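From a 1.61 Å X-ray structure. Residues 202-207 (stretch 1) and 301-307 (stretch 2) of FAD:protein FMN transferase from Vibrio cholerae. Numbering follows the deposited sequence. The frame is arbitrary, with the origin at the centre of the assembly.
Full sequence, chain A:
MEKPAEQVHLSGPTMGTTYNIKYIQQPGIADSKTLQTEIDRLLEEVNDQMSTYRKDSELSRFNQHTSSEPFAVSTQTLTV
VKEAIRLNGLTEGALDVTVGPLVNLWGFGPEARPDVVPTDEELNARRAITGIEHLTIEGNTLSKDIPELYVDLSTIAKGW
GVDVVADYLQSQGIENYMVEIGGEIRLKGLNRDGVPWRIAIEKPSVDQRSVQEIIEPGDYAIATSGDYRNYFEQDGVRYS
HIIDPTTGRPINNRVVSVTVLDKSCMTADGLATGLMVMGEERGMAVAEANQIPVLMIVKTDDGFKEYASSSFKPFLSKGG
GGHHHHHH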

ATOM      1  N   GLU A 202      -7.567  -8.043 -12.375  1.00 33.76           N
ATOM      2  CA  GLU A 202      -8.804  -8.825 -12.128  1.00 36.94           C
ATOM      3  C   GLU A 202      -9.985  -7.899 -12.433  1.00 37.40           C
ATOM      4  O   GLU A 202     -10.036  -6.767 -11.918  1.00 36.65           O
ATOM      5  N   LYS A 203     -10.867  -8.355 -13.301  1.00 39.54           N
ATOM      6  CA  LYS A 203     -12.067  -7.593 -13.704  1.00 42.66           C
ATOM      7  C   LYS A 203     -13.260  -8.356 -13.141  1.00 44.88           C
ATOM      8  O   LYS A 203     -13.344  -9.569 -13.292  1.00 47.65           O
ATOM      9  N   PRO A 204     -14.174  -7.693 -12.416  1.00 42.86           N
ATOM     10  CA  PRO A 204     -15.403  -8.337 -11.966  1.00 43.19           C
ATOM     11  C   PRO A 204     -16.314  -8.362 -13.192  1.00 44.73           C
ATOM     12  O   PRO A 204     -16.191  -7.511 -14.081  1.00 43.32           O
ATOM     13  N   SER A 205     -17.178  -9.370 -13.244  1.00 44.70           N
ATOM     14  CA  SER A 205     -18.061  -9.665 -14.395  1.00 44.91           C
ATOM     15  C   SER A 205     -19.464  -9.919 -13.847  1.00 42.78           C
ATOM     16  O   SER A 205     -19.549 -10.565 -12.796  1.00 40.08           O
ATOM     17  N   VAL A 206     -20.514  -9.424 -14.496  1.00 44.75           N
ATOM     18  CA  VAL A 206     -21.916  -9.661 -14.029  1.00 45.57           C
ATOM     19  C   VAL A 206     -22.224 -11.167 -14.017  1.00 46.20           C
ATOM     20  O   VAL A 206     -23.136 -11.574 -13.248  1.00 43.94           O
ATOM     21  N   ASP A 207     -21.529 -11.968 -14.839  1.00 46.13           N
ATOM     22  CA  ASP A 207     -21.741 -13.440 -14.905  1.00 48.11           C
ATOM     23  C   ASP A 207     -20.946 -14.108 -13.776  1.00 50.48           C
ATOM     24  O   ASP A 207     -21.022 -15.337 -13.659  1.00 52.15           O
ATOM     25  N   ASP A 301     -25.312   0.434 -11.364  1.00 38.27           N
ATOM     26  CA  ASP A 301     -26.651  -0.030 -10.955  1.00 41.39           C
ATOM     27  C   ASP A 301     -26.858  -1.511 -11.308  1.00 42.19           C
ATOM     28  O   ASP A 301     -27.414  -2.218 -10.439  1.00 44.26           O
ATOM     29  N   ASP A 302     -26.444  -1.974 -12.494  1.00 43.36           N
ATOM     30  CA  ASP A 302     -26.669  -3.389 -12.910  1.00 45.65           C
ATOM     31  C   ASP A 302     -25.381  -4.078 -13.407  1.00 43.16           C
ATOM     32  O   ASP A 302     -25.464  -5.076 -14.131  1.00 44.50           O
ATOM     33  N   GLY A 303     -24.207  -3.598 -13.038  1.00 38.26           N
ATOM     34  CA  GLY A 303     -22.961  -4.274 -13.423  1.00 36.81           C
ATOM     35  C   GLY A 303     -21.755  -3.538 -12.885  1.00 33.24           C
ATOM     36  O   GLY A 303     -21.746  -3.188 -11.687  1.00 30.63           O
ATOM     37  N   PHE A 304     -20.772  -3.363 -13.745  1.00 34.24           N
ATOM     38  CA  PHE A 304     -19.458  -2.784 -13.400  1.00 33.46           C
ATOM     39  C   PHE A 304     -19.012  -1.919 -14.562  1.00 35.06           C
ATOM     40  O   PHE A 304     -19.455  -2.132 -15.718  1.00 36.80           O
ATOM     41  N   LYS A 305     -18.155  -0.958 -14.239  1.00 34.52           N
ATOM     42  CA  LYS A 305     -17.603  -0.006 -15.213  1.00 37.44           C
ATOM     43  C   LYS A 305     -16.141   0.232 -14.834  1.00 34.87           C
ATOM     44  O   LYS A 305     -15.783   0.109 -13.634  1.00 33.72           O
ATOM     45  N   GLU A 306     -15.315   0.484 -15.831  1.00 36.12           N
ATOM     46  CA  GLU A 306     -13.914   0.885 -15.592  1.00 35.92           C
ATOM     47  C   GLU A 306     -13.765   2.358 -15.934  1.00 35.69           C
ATOM     48  O   GLU A 306     -14.331   2.821 -16.932  1.00 36.80           O
ATOM     49  N   TYR A 307     -12.923   3.040 -15.196  1.00 33.00           N
ATOM     50  CA  TYR A 307     -12.461   4.394 -15.524  1.00 33.39           C
ATOM     51  C   TYR A 307     -10.941   4.329 -15.557  1.00 32.43           C
ATOM     52  O   TYR A 307     -10.375   3.926 -14.508  1.00 32.46           O
TER

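What meets stretch 1 at the beginning of stretch 2? Asp-301 lies out of reach, and Asp-302, with chi1 in the p well, sets its CB sideways and leaves its carboxylate clear of the other chain segment. Its contribution comes from the backbone: the carbonyl O of Asp-302 lies 3.5 Å from CG1 of Val-206. That methyl comes closer still to the next residue, with Val-206 CG1 at 3.4 Å from Gly-303 CA. Val-206 holds chi1 near m, which places CG1 against this piece of backbone although its own CA-to-CB bond points sideways. Gly-303 has no side chain, and the space matters here, since a CB built at its ideal position would sit only 3.0 Å from Val-206 CG1, a tight fit.

How does Phe-304 fill the middle of the contact? Its CA-to-CB bond points toward stretch 1, and chi1 of -58° (m) with chi2 of -86° lays the ring beside Pro-204, which points toward stretch 2 in return. The proline covers one face of the ring: Pro-204 CB stands 3.7 Å from the centroid of the Phe-304 ring, just 6° off the ring normal, the geometry of a CH-pi contact. Pro-204 CG comes to 3.5 Å from Phe-304 CD1, so the C-gamma endo pyrrolidine ring packs closely on the aromatic surface. Near the ring plane, at the edge, Val-206 N lies 4.2 Å from Phe-304 CE2, while the side chains meet more loosely, Val-206 CG1 being 4.4 Å from Phe-304 CD2. Ser-205 turns its CB away and approaches through its backbone, with O 4.0 Å from Phe-304 CE2; its hydroxyl instead donates a hydrogen bond within stretch 1, Ser-205 OG to Asp-207 OD1 at 2.8 Å.

Why does Lys-305 take no part? In this extended strand its CB points away from stretch 1, opposite in sense to its neighbours Phe-304 and Glu-306. Its chain, t at chi1 and chi2, instead reaches along its own stretch, where Lys-305 NZ donates to Tyr-307 OH at 3.3 Å.

What polar link closes the contact? Glu-306 points toward stretch 1, with chi1 at -32°, between wells, and chi2 t. Lys-203 starts sideways, but its m, m, t, p chain brings the ammonium near, and Lys-203 NZ donates to Glu-306 OE2 at 2.6 Å, a short hydrogen bond within a salt bridge. The same NZ is also hydrogen-bonded elsewhere in the structure. Tyr-307, beyond it, is out of reach of stretch 1.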

ATOM      1  CB  GLU A 202      -8.839  -9.405 -10.715  1.00 40.14           C
ATOM      2  CG  GLU A 202      -7.792 -10.475 -10.458  1.00 45.49           C
ATOM      3  CD  GLU A 202      -8.014 -11.820 -11.137  1.00 50.70           C
ATOM      4  OE1 GLU A 202      -9.176 -12.149 -11.464  1.00 56.05           O
ATOM      5  OE2 GLU A 202      -7.014 -12.541 -11.342  1.00 53.93           O
ATOM      6  CB  LYS A 203     -12.139  -7.471 -15.226  1.00 46.15           C
ATOM      7  CG  LYS A 203     -10.897  -6.924 -15.904  1.00 48.60           C
ATOM      8  CD  LYS A 203     -10.518  -5.528 -15.462  1.00 48.33           C
ATOM      9  CE  LYS A 203      -9.551  -4.863 -16.420  1.00 50.49           C
ATOM     10  NZ  LYS A 203     -10.152  -4.719 -17.772  1.00 52.84           N
ATOM     11  CB  PRO A 204     -15.886  -7.407 -10.854  1.00 42.67           C
ATOM     12  CG  PRO A 204     -15.473  -6.051 -11.383  1.00 43.52           C
ATOM     13  CD  PRO A 204     -14.128  -6.273 -12.062  1.00 42.92           C
ATOM     14  CB  SER A 205     -17.526 -10.852 -15.136  1.00 46.14           C
ATOM     15  OG  SER A 205     -18.139 -10.950 -16.394  1.00 47.81           O
ATOM     16  CB  VAL A 206     -22.960  -8.893 -14.863  1.00 48.64           C
ATOM     17  CG1 VAL A 206     -22.833  -7.401 -14.625  1.00 49.01           C
ATOM     18  CG2 VAL A 206     -22.898  -9.233 -16.348  1.00 49.46           C
ATOM     19  CB  ASP A 207     -21.434 -13.975 -16.301  1.00 46.07           C
ATOM     20  CG  ASP A 207     -20.015 -13.654 -16.739  1.00 47.53           C
ATOM     21  OD1 ASP A 207     -19.169 -13.492 -15.833  1.00 46.57           O
ATOM     22  OD2 ASP A 207     -19.783 -13.525 -17.969  1.00 48.34           O
ATOM     23  CB  ASP A 301     -27.720   0.848 -11.590  1.00 41.89           C
ATOM     24  CG  ASP A 301     -29.083   0.597 -10.999  1.00 43.21           C
ATOM     25  OD1 ASP A 301     -29.191   0.628  -9.736  1.00 44.00           O
ATOM     26  OD2 ASP A 301     -29.999   0.339 -11.809  1.00 43.34           O
ATOM     27  CB  ASP A 302     -27.798  -3.454 -13.941  1.00 51.86           C
ATOM     28  CG  ASP A 302     -27.587  -2.590 -15.176  1.00 55.50           C
ATOM     29  OD1 ASP A 302     -26.506  -1.980 -15.287  1.00 56.21           O
ATOM     30  OD2 ASP A 302     -28.529  -2.517 -16.007  1.00 61.06           O
ATOM     31  CB  PHE A 304     -18.405  -3.859 -13.112  1.00 33.39           C
ATOM     32  CG  PHE A 304     -18.763  -4.808 -12.008  1.00 32.29           C
ATOM     33  CD1 PHE A 304     -18.482  -4.494 -10.692  1.00 32.80           C
ATOM     34  CD2 PHE A 304     -19.442  -5.992 -12.275  1.00 33.70           C
ATOM     35  CE1 PHE A 304     -18.839  -5.338  -9.652  1.00 32.52           C
ATOM     36  CE2 PHE A 304     -19.765  -6.850 -11.228  1.00 33.39           C
ATOM     37  CZ  PHE A 304     -19.510  -6.504  -9.924  1.00 32.99           C
ATOM     38  CB  LYS A 305     -18.464   1.257 -15.212  1.00 41.70           C
ATOM     39  CG  LYS A 305     -17.980   2.382 -16.104  1.00 47.10           C
ATOM     40  CD  LYS A 305     -18.615   3.716 -15.765  1.00 50.36           C
ATOM     41  CE  LYS A 305     -19.952   3.919 -16.433  1.00 54.93           C
ATOM     42  NZ  LYS A 305     -20.584   5.182 -15.982  1.00 57.59           N
ATOM     43  CB  GLU A 306     -12.917   0.148 -16.477  1.00 39.74           C
ATOM     44  CG  GLU A 306     -13.334  -1.252 -16.831  1.00 46.18           C
ATOM     45  CD  GLU A 306     -12.218  -2.048 -17.479  1.00 48.90           C
ATOM     46  OE1 GLU A 306     -11.376  -1.438 -18.179  1.00 50.81           O
ATOM     47  OE2 GLU A 306     -12.219  -3.269 -17.298  1.00 57.44           O
ATOM     48  CB  TYR A 307     -12.890   5.399 -14.470  1.00 34.79           C
ATOM     49  CG  TYR A 307     -14.372   5.608 -14.336  1.00 37.01           C
ATOM     50  CD1 TYR A 307     -15.062   6.530 -15.106  1.00 39.74           C
ATOM     51  CD2 TYR A 307     -15.065   4.896 -13.385  1.00 37.18           C
ATOM     52  CE1 TYR A 307     -16.424   6.723 -14.931  1.00 39.36           C
ATOM     53  CE2 TYR A 307     -16.414   5.094 -13.177  1.00 39.16           C
ATOM     54  CZ  TYR A 307     -17.096   5.998 -13.959  1.00 39.80           C
ATOM     55  OH  TYR A 307     -18.433   6.112 -13.718  1.00 40.75           O
TER